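Local coordinates for protein NtrC family transcriptional regulator (Clostridium acetobutylicum ATCC 824, PDB 2Q5C) that probably acts as a sigma54-dependent, ATP-binding transcription activator, of which this chain is the N-terminal part, related to the propionate catabolism activator family, at residues 4-8 and 180-184; 82-86 and 164-169; 99-105 and 120-126. The contacts are given in a common frame with arbitrary orientation. Where two conformers were deposited one is given. Residue numbers count along the deposited sequence, not the author numbering.

Overall arrangement
The chain folds into two lobes, each built on a four-stranded parallel sheet; the contacts sample both. Interaction 1 is a buried, purely apolar contact that packs the C-terminal helix 170-187 on the first sheet. It lies about 31 Å, centre to centre, from interaction 3, on the opposite side of the chain's centre. Interaction 3 pairs two strands of the second sheet through backbone hydrogen bonds, with several exposed side chains toward the strand ends. Interaction 2, partly buried, joins helix 80-90 to the segment by which the chain leaves the second lobe, combining packing of Ile166 on Ala86 with water bridges. It touches interaction 3 where Thr83 and Ile166 pack on Leu99.

Interaction 1 of 3, residues 4-8 and 180-184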
loop_
_atom_site.group_PDB
_atom_site.type_symbol
_atom_site.label_atom_id
_atom_site.label_comp_id
_atom_site.label_asym_id
_atom_site.label_seq_id
_atom_site.Cartn_x
_atom_site.Cartn_y
_atom_site.Cartn_z
ATOM N N SER A 4 -15.515 7.943 -22.555
ATOM C CA SER A 4 -15.110 6.828 -21.690
ATOM C C SER A 4 -14.182 7.313 -20.586
ATOM O O SER A 4 -13.268 8.102 -20.830
ATOM C CB SER A 4 -14.318 5.816 -22.500
ATOM O OG SER A 4 -15.027 5.334 -23.606
ATOM N N LEU A 5 -14.428 6.838 -19.374
ATOM C CA LEU A 5 -13.493 7.115 -18.283
ATOM C C LEU A 5 -12.443 6.029 -18.193
ATOM O O LEU A 5 -12.729 4.861 -18.411
ATOM C CB LEU A 5 -14.239 7.235 -16.959
ATOM C CG LEU A 5 -15.304 8.347 -16.907
ATOM C CD1 LEU A 5 -16.051 8.360 -15.568
ATOM C CD2 LEU A 5 -14.686 9.701 -17.215
ATOM N N LYS A 6 -11.240 6.452 -17.840
ATOM C CA LYS A 6 -10.093 5.541 -17.721
ATOM C C LYS A 6 -9.428 5.756 -16.382
ATOM O O LYS A 6 -9.083 6.892 -16.027
ATOM C CB LYS A 6 -9.090 5.816 -18.823
ATOM C CG LYS A 6 -9.675 5.656 -20.244
ATOM C CD LYS A 6 -8.640 5.937 -21.325
ATOM C CE LYS A 6 -7.481 4.959 -21.311
ATOM N NZ LYS A 6 -6.531 5.284 -22.427
ATOM N N ILE A 7 -9.293 4.684 -15.605
ATOM C CA ILE A 7 -8.659 4.772 -14.290
ATOM C C ILE A 7 -7.591 3.721 -14.184
ATOM O O ILE A 7 -7.843 2.525 -14.457
ATOM C CB ILE A 7 -9.671 4.613 -13.134
ATOM C CG1 ILE A 7 -10.850 5.573 -13.298
ATOM C CG2 ILE A 7 -8.975 4.799 -11.761
ATOM C CD1 ILE A 7 -11.897 5.416 -12.206
ATOM N N ALA A 8 -6.406 4.153 -13.773
ATOM C CA ALA A 8 -5.279 3.248 -13.534
ATOM C C ALA A 8 -5.139 2.901 -12.076
ATOM O O ALA A 8 -5.162 3.780 -11.229
ATOM C CB ALA A 8 -3.977 3.836 -14.012
ATOM N N ALA A 180 -12.501 8.411 -6.795
ATOM C CA ALA A 180 -11.931 8.773 -8.084
ATOM C C ALA A 180 -13.017 9.248 -9.011
ATOM O O ALA A 180 -12.831 10.267 -9.699
ATOM C CB ALA A 180 -11.210 7.510 -8.711
ATOM N N LEU A 181 -14.119 8.512 -9.072
ATOM C CA LEU A 181 -15.203 8.891 -9.993
ATOM C C LEU A 181 -15.744 10.259 -9.630
ATOM O O LEU A 181 -16.042 11.064 -10.531
ATOM C CB LEU A 181 -16.302 7.848 -10.028
ATOM C CG LEU A 181 -15.910 6.526 -10.698
ATOM C CD1 LEU A 181 -16.935 5.461 -10.376
ATOM C CD2 LEU A 181 -15.752 6.659 -12.210
ATOM N N ASN A 182 -15.831 10.551 -8.327
ATOM C CA ASN A 182 -16.313 11.872 -7.896
ATOM C C ASN A 182 -15.349 12.980 -8.288
ATOM O O ASN A 182 -15.772 14.056 -8.757
ATOM C CB ASN A 182 -16.548 11.887 -6.382
ATOM C CG ASN A 182 -17.743 11.056 -5.967
ATOM O OD1 ASN A 182 -18.571 10.674 -6.794
ATOM N ND2 ASN A 182 -17.848 10.777 -4.663
ATOM N N LEU A 183 -14.057 12.736 -8.133
ATOM C CA LEU A 183 -13.028 13.713 -8.453
ATOM C C LEU A 183 -12.994 13.996 -9.943
ATOM O O LEU A 183 -12.811 15.156 -10.359
ATOM C CB LEU A 183 -11.650 13.216 -8.015
ATOM C CG LEU A 183 -10.831 13.861 -6.900
ATOM C CD1 LEU A 183 -11.694 14.598 -5.854
ATOM C CD2 LEU A 183 -9.902 12.832 -6.242
ATOM N N ILE A 184 -13.160 12.948 -10.750
ATOM C CA ILE A 184 -13.167 13.112 -12.204
ATOM C C ILE A 184 -14.336 14.001 -12.611
ATOM O O ILE A 184 -14.159 14.934 -13.406
ATOM C CB ILE A 184 -13.203 11.755 -12.940
ATOM C CG1 ILE A 184 -11.902 10.995 -12.704
ATOM C CG2 ILE A 184 -13.406 11.952 -14.463
ATOM C CD1 ILE A 184 -12.030 9.459 -12.966
#
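This is a largely buried apolar strand-on-helix contact at one end of the first lobe: residues 5-7, leading into strand 6-11, a central strand of the parallel sheet 30-35, 6-11, 54-58, 73-76, are covered by helix 170-187. The chain's last helix thus returns from the second lobe to form part of the helix layer on the first sheet, as in an alpha/beta domain. The short axes of strand 6-8 and helix 180-184 approach to 10.5 Å and run at 131°, nearer antiparallel than parallel. Alternation along the extended chain turns Leu5 and Ile7 toward the helix and Lys6 away from it; the helix answers with Ala180, Leu181 and Ile184. Leu5 straddles two partners, CD1 lying 3.8 Å from Leu181 CD2 and CD2 3.8 Å from Ile184 CG2. Ile7 CD1 is 4.1 Å from both Ala180 CB and Leu181 CD2, and Ile7 CG1 is 4.1 Å from Ile184 CD1. Backbone hydrogen bonds tie the strand to Ile30, Ile32, Asp53 and Ala54 on its flanks. With only methyl and methylene groups meeting, and 238 Å² buried, the helix is held here by hydrophobic burial and shape fit, not by directional bonds.

Interaction 2 of 3, residues 82-86 and 164-169; sequences DTMRA and ETINSG
Helix 80-90 here meets the chain as it leaves strand 162-165 for helix 170-187, so the contact lies beside a connection between the lobes, resembling the crossings of two-lobed periplasmic binding proteins. Residues 82-86 are helical; Glu164 and Thr165 end the strand, 166-168 stay extended, and Gly169 is the N-cap of the next helix. Nearest CA pairs are Ala86-Ile166 at 5.3 Å and Asp82-Asn167 at 6.1 Å.

The apolar contact is Ile166 (chi1 m, chi2 t) on Ala86, CG1 to CB 3.7 Å. Van der Waals contacts surround it: Ile166 CG2 is 3.8 Å from Asp82 CB, and Ile166 CD1 4.1 Å from Thr83 OG1, which is hydrogen-bonded to Thr79 O. Glu164 (chi1 t, chi2 p) lays CG 3.4 Å from Ala86 O and sends OE1 to a salt bridge with Arg92.

Polar links run through waters. Water 1 donates to Asp82 O (2.8 Å) and accepts from Asn167 N (2.9 Å). Asp82, chi1 m, takes water 2 on OD2 (2.6 Å), which accepts from Ser168 OG (2.9 Å), and water 3 on OD1 (2.7 Å), which accepts weakly from Gly169 N (3.0 Å). OD2 also accepts from Thr79 N.

Asp82 OD1 and Asn167 O, 3.4 Å apart, are both acceptors; each water donates to Asp82 and accepts from the connection, relaying a link these two cannot make directly.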
loop_
_atom_site.group_PDB
_atom_site.type_symbol
_atom_site.label_atom_id
_atom_site.label_comp_id
_atom_site.label_asym_id
_atom_site.label_seq_id
_atom_site.Cartn_x
_atom_site.Cartn_y
_atom_site.Cartn_z
ATOM N N ASP A 82 -6.760 -3.910 8.512
ATOM C CA ASP A 82 -5.762 -4.479 7.589
ATOM C C ASP A 82 -4.491 -4.799 8.378
ATOM O O ASP A 82 -3.856 -5.866 8.194
ATOM C CB ASP A 82 -5.348 -3.473 6.502
ATOM C CG ASP A 82 -6.439 -3.150 5.473
ATOM O OD1 ASP A 82 -7.257 -4.031 5.168
ATOM O OD2 ASP A 82 -6.370 -1.993 4.960
ATOM N N THR A 83 -4.074 -3.872 9.239
ATOM C CA THR A 83 -2.847 -4.075 10.041
ATOM C C THR A 83 -3.028 -5.239 11.029
ATOM O O THR A 83 -2.144 -6.081 11.158
ATOM C CB THR A 83 -2.497 -2.783 10.765
ATOM O OG1 THR A 83 -2.239 -1.773 9.783
ATOM C CG2 THR A 83 -1.196 -2.975 11.561
ATOM N N MET A 84 -4.156 -5.292 11.716
ATOM C CA MET A 84 -4.383 -6.367 12.657
ATOM C C MET A 84 -4.368 -7.697 11.949
ATOM O O MET A 84 -3.743 -8.629 12.449
ATOM C CB MET A 84 -5.696 -6.156 13.404
ATOM C CG MET A 84 -5.729 -4.879 14.202
ATOM S SD MET A 84 -4.389 -4.727 15.418
ATOM C CE MET A 84 -5.003 -5.785 16.747
ATOM N N ARG A 85 -5.033 -7.805 10.791
ATOM C CA ARG A 85 -5.011 -9.084 10.035
ATOM C C ARG A 85 -3.567 -9.534 9.777
ATOM O O ARG A 85 -3.241 -10.721 9.932
ATOM C CB ARG A 85 -5.669 -8.918 8.667
ATOM C CG ARG A 85 -7.187 -8.880 8.640
ATOM C CD ARG A 85 -7.634 -8.513 7.239
ATOM N NE ARG A 85 -9.009 -8.939 6.976
ATOM C CZ ARG A 85 -9.737 -8.531 5.938
ATOM N NH1 ARG A 85 -9.243 -7.692 5.066
ATOM N NH2 ARG A 85 -10.994 -8.971 5.804
ATOM N N ALA A 86 -2.700 -8.594 9.410
ATOM C CA ALA A 86 -1.322 -8.948 9.106
ATOM C C ALA A 86 -0.578 -9.379 10.356
ATOM O O ALA A 86 0.169 -10.372 10.301
ATOM C CB ALA A 86 -0.602 -7.812 8.410
ATOM N N GLU A 164 5.528 -10.296 6.413
ATOM C CA GLU A 164 4.103 -10.485 6.274
ATOM C C GLU A 164 3.518 -9.139 5.805
ATOM O O GLU A 164 3.592 -8.118 6.512
ATOM C CB GLU A 164 3.487 -10.852 7.609
ATOM C CG GLU A 164 1.971 -11.065 7.508
ATOM C CD GLU A 164 1.591 -12.420 6.925
ATOM O OE1 GLU A 164 2.364 -13.402 7.090
ATOM O OE2 GLU A 164 0.511 -12.516 6.300
ATOM N N THR A 165 2.968 -9.151 4.589
ATOM C CA THR A 165 2.496 -7.921 3.955
ATOM C C THR A 165 1.132 -7.516 4.452
ATOM O O THR A 165 0.243 -8.350 4.592
ATOM C CB THR A 165 2.465 -8.106 2.425
ATOM O OG1 THR A 165 3.752 -8.530 1.982
ATOM C CG2 THR A 165 2.157 -6.826 1.735
ATOM N N ILE A 166 0.966 -6.218 4.702
ATOM C CA ILE A 166 -0.345 -5.683 5.066
ATOM C C ILE A 166 -1.098 -5.474 3.777
ATOM O O ILE A 166 -0.622 -4.716 2.920
ATOM C CB ILE A 166 -0.211 -4.353 5.799
ATOM C CG1 ILE A 166 0.585 -4.538 7.093
ATOM C CG2 ILE A 166 -1.589 -3.783 6.166
ATOM C CD1 ILE A 166 1.003 -3.216 7.700
ATOM N N ASN A 167 -2.252 -6.128 3.668
ATOM C CA ASN A 167 -3.037 -6.104 2.424
ATOM C C ASN A 167 -4.169 -5.106 2.509
ATOM O O ASN A 167 -4.371 -4.464 3.516
ATOM C CB ASN A 167 -3.555 -7.515 2.124
ATOM C CG ASN A 167 -2.414 -8.494 1.812
ATOM O OD1 ASN A 167 -1.455 -8.146 1.101
ATOM N ND2 ASN A 167 -2.485 -9.696 2.395
ATOM N N SER A 168 -4.889 -5.015 1.412
ATOM C CA SER A 168 -6.055 -4.177 1.299
ATOM C C SER A 168 -7.142 -5.094 0.813
ATOM O O SER A 168 -6.877 -6.190 0.301
ATOM C CB SER A 168 -5.823 -3.107 0.245
ATOM O OG SER A 168 -6.949 -2.263 0.206
ATOM N N GLY A 169 -8.364 -4.639 0.931
ATOM C CA GLY A 169 -9.479 -5.475 0.544
ATOM C C GLY A 169 -10.439 -4.805 -0.402
ATOM O O GLY A 169 -10.216 -3.680 -0.871
HETATM O O HOH W 1 -3.904 -7.276 5.784
HETATM O O HOH W 2 -6.418 -0.773 2.620
HETATM O O HOH W 3 -8.894 -2.933 3.359
#

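Interaction 3 of 3, residues 99-105 and 120-126; sequences LIAYKHS and IKEFLFS
Strands 96-102 and 119-125 lie side by side and parallel, the first and last members of a beta-alpha-beta crossover through helix 109-116. The short axes of 99-102 and 120-125 approach to 4.8 Å at 26°. Leu99 pairs with Glu122, Ile100 with Phe123, Ala101 with Leu124 and Tyr102 with Phe125, CA atoms 4.8 to 5.1 Å apart.

Backbone bonds alternate between strands: Leu99 N to Lys121 O (2.9 Å), Phe123 N to Leu99 O, Ala101 N to Phe123 O and Phe125 N to Ala101 O (3.0 Å each), and Lys103 N to Phe125 O (2.7 Å). Ile100 is backbone-bonded to Val147, and its O accepts from Ser148 OG; Lys121 is backbone-bonded to Leu97. Ile120 N donates to Glu113 OE2, Ile120 O accepts from Lys109 NZ, and Ser126 N donates to Glu130 OE1. At Lys103 (phi 65°, psi -52°) a classic gamma turn bonds His104 N to Tyr102 O at 2.7 Å. Beyond it Ser105 OG donates weakly to Glu122 OE1 (2.9 Å). Tyr102 OH is hydrogen-bonded to Asp63 OD2, with which Lys103 NZ forms a salt bridge.

On one face Tyr102 (chi1 t) points its ring edge at the face of Phe125 (chi1 p), centroids 5.3 Å apart, planes at 60°. On the other, Ala101 CB is 3.8 Å from Leu124 CD2.

Helix 131-140 packs on Ile100, Phe123 and Phe125, helix 109-116 on Ile120 and Glu122, and helix 59-66 of the first lobe meets Tyr102.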
loop_
_atom_site.group_PDB
_atom_site.type_symbol
_atom_site.label_atom_id
_atom_site.label_comp_id
_atom_site.label_asym_id
_atom_site.label_seq_id
_atom_site.Cartn_x
_atom_site.Cartn_y
_atom_site.Cartn_z
ATOM N N LEU A 99 6.911 -3.647 13.211
ATOM C CA LEU A 99 5.842 -3.092 12.378
ATOM C C LEU A 99 6.402 -1.833 11.762
ATOM O O LEU A 99 6.780 -0.897 12.484
ATOM C CB LEU A 99 4.652 -2.776 13.270
ATOM C CG LEU A 99 3.437 -2.137 12.586
ATOM C CD1 LEU A 99 2.854 -3.069 11.539
ATOM C CD2 LEU A 99 2.435 -1.852 13.682
ATOM N N ILE A 100 6.459 -1.799 10.431
ATOM C CA ILE A 100 7.091 -0.688 9.737
ATOM C C ILE A 100 6.023 0.105 9.004
ATOM O O ILE A 100 5.286 -0.448 8.172
ATOM C CB ILE A 100 8.218 -1.152 8.780
ATOM C CG1 ILE A 100 9.316 -1.868 9.597
ATOM C CG2 ILE A 100 8.787 0.046 7.981
ATOM C CD1 ILE A 100 10.494 -2.367 8.818
ATOM N N ALA A 101 5.908 1.379 9.337
ATOM C CA ALA A 101 4.883 2.213 8.707
ATOM C C ALA A 101 5.499 3.417 8.020
ATOM O O ALA A 101 6.560 3.891 8.412
ATOM C CB ALA A 101 3.883 2.676 9.721
ATOM N N TYR A 102 4.814 3.910 6.992
ATOM C CA TYR A 102 5.205 5.121 6.285
ATOM C C TYR A 102 4.726 6.353 7.033
ATOM O O TYR A 102 3.523 6.533 7.209
ATOM C CB TYR A 102 4.568 5.134 4.894
ATOM C CG TYR A 102 5.010 6.279 3.997
ATOM C CD1 TYR A 102 6.342 6.413 3.642
ATOM C CD2 TYR A 102 4.082 7.191 3.467
ATOM C CE1 TYR A 102 6.774 7.418 2.801
ATOM C CE2 TYR A 102 4.525 8.235 2.619
ATOM C CZ TYR A 102 5.871 8.316 2.297
ATOM O OH TYR A 102 6.398 9.285 1.442
ATOM N N LYS A 103 5.685 7.181 7.456
ATOM C CA LYS A 103 5.458 8.484 8.129
ATOM C C LYS A 103 4.793 8.441 9.504
ATOM O O LYS A 103 5.330 9.016 10.460
ATOM C CB LYS A 103 4.798 9.515 7.185
ATOM C CG LYS A 103 5.692 9.873 6.022
ATOM C CD LYS A 103 5.151 10.995 5.130
ATOM C CE LYS A 103 6.148 11.324 4.033
ATOM N NZ LYS A 103 5.684 12.378 3.055
ATOM N N HIS A 104 3.654 7.764 9.607
ATOM C CA HIS A 104 2.842 7.778 10.820
ATOM C C HIS A 104 2.249 6.387 11.102
ATOM O O HIS A 104 1.940 5.627 10.173
ATOM C CB HIS A 104 1.706 8.820 10.701
ATOM C CG HIS A 104 2.178 10.221 10.430
ATOM N ND1 HIS A 104 2.927 10.947 11.335
ATOM C CD2 HIS A 104 1.994 11.036 9.361
ATOM C CE1 HIS A 104 3.191 12.142 10.832
ATOM N NE2 HIS A 104 2.635 12.222 9.634
ATOM N N SER A 105 2.067 6.077 12.381
ATOM C CA SER A 105 1.354 4.868 12.789
ATOM C C SER A 105 -0.075 4.852 12.252
ATOM O O SER A 105 -0.728 5.896 12.185
ATOM C CB SER A 105 1.273 4.803 14.315
ATOM O OG SER A 105 2.556 5.005 14.889
ATOM N N ILE A 120 5.755 -5.713 19.831
ATOM C CA ILE A 120 5.930 -4.986 18.589
ATOM C C ILE A 120 6.898 -3.851 18.799
ATOM O O ILE A 120 6.742 -3.065 19.749
ATOM C CB ILE A 120 4.572 -4.420 18.109
ATOM C CG1 ILE A 120 3.675 -5.562 17.631
ATOM C CG2 ILE A 120 4.746 -3.424 16.959
ATOM C CD1 ILE A 120 2.265 -5.179 17.445
ATOM N N LYS A 121 7.898 -3.771 17.930
ATOM C CA LYS A 121 8.734 -2.576 17.835
ATOM C C LYS A 121 8.327 -1.864 16.562
ATOM O O LYS A 121 8.326 -2.452 15.492
ATOM C CB LYS A 121 10.217 -2.919 17.816
ATOM C CG LYS A 121 11.115 -1.686 17.918
ATOM C CD LYS A 121 12.477 -2.024 18.549
ATOM C CE LYS A 121 13.329 -0.774 18.828
ATOM N NZ LYS A 121 12.616 0.284 19.607
ATOM N N GLU A 122 7.954 -0.600 16.696
ATOM C CA GLU A 122 7.488 0.185 15.559
ATOM C C GLU A 122 8.641 0.988 14.975
ATOM O O GLU A 122 9.445 1.588 15.715
ATOM C CB GLU A 122 6.369 1.096 16.039
ATOM C CG GLU A 122 5.809 2.020 14.957
ATOM C CD GLU A 122 4.798 2.984 15.528
ATOM O OE1 GLU A 122 3.677 2.537 15.869
ATOM O OE2 GLU A 122 5.127 4.180 15.671
ATOM N N PHE A 123 8.733 0.983 13.651
ATOM C CA PHE A 123 9.725 1.761 12.922
ATOM C C PHE A 123 8.988 2.576 11.884
ATOM O O PHE A 123 8.080 2.064 11.232
ATOM C CB PHE A 123 10.718 0.849 12.197
ATOM C CG PHE A 123 11.482 -0.113 13.100
ATOM C CD1 PHE A 123 12.806 0.139 13.441
ATOM C CD2 PHE A 123 10.879 -1.276 13.574
ATOM C CE1 PHE A 123 13.521 -0.771 14.252
ATOM C CE2 PHE A 123 11.584 -2.179 14.391
ATOM C CZ PHE A 123 12.906 -1.918 14.730
ATOM N N LEU A 124 9.360 3.837 11.738
ATOM C CA LEU A 124 8.753 4.719 10.726
ATOM C C LEU A 124 9.755 5.061 9.630
ATOM O O LEU A 124 10.947 5.203 9.904
ATOM C CB LEU A 124 8.211 5.996 11.373
ATOM C CG LEU A 124 7.125 5.842 12.445
ATOM C CD1 LEU A 124 6.714 7.187 13.015
ATOM C CD2 LEU A 124 5.897 5.085 11.907
ATOM N N PHE A 125 9.300 5.170 8.383
ATOM C CA PHE A 125 10.156 5.593 7.275
ATOM C C PHE A 125 9.420 6.664 6.484
ATOM O O PHE A 125 8.187 6.710 6.497
ATOM C CB PHE A 125 10.648 4.433 6.392
ATOM C CG PHE A 125 9.607 3.868 5.433
ATOM C CD1 PHE A 125 9.672 4.127 4.062
ATOM C CD2 PHE A 125 8.584 3.050 5.903
ATOM C CE1 PHE A 125 8.724 3.591 3.180
ATOM C CE2 PHE A 125 7.612 2.519 5.011
ATOM C CZ PHE A 125 7.683 2.791 3.669
ATOM N N SER A 126 10.182 7.552 5.855
ATOM C CA SER A 126 9.601 8.672 5.110
ATOM C C SER A 126 9.985 8.707 3.650
ATOM O O SER A 126 9.476 9.558 2.903
ATOM C CB SER A 126 9.973 10.008 5.765
ATOM O OG SER A 126 9.223 10.180 6.956
#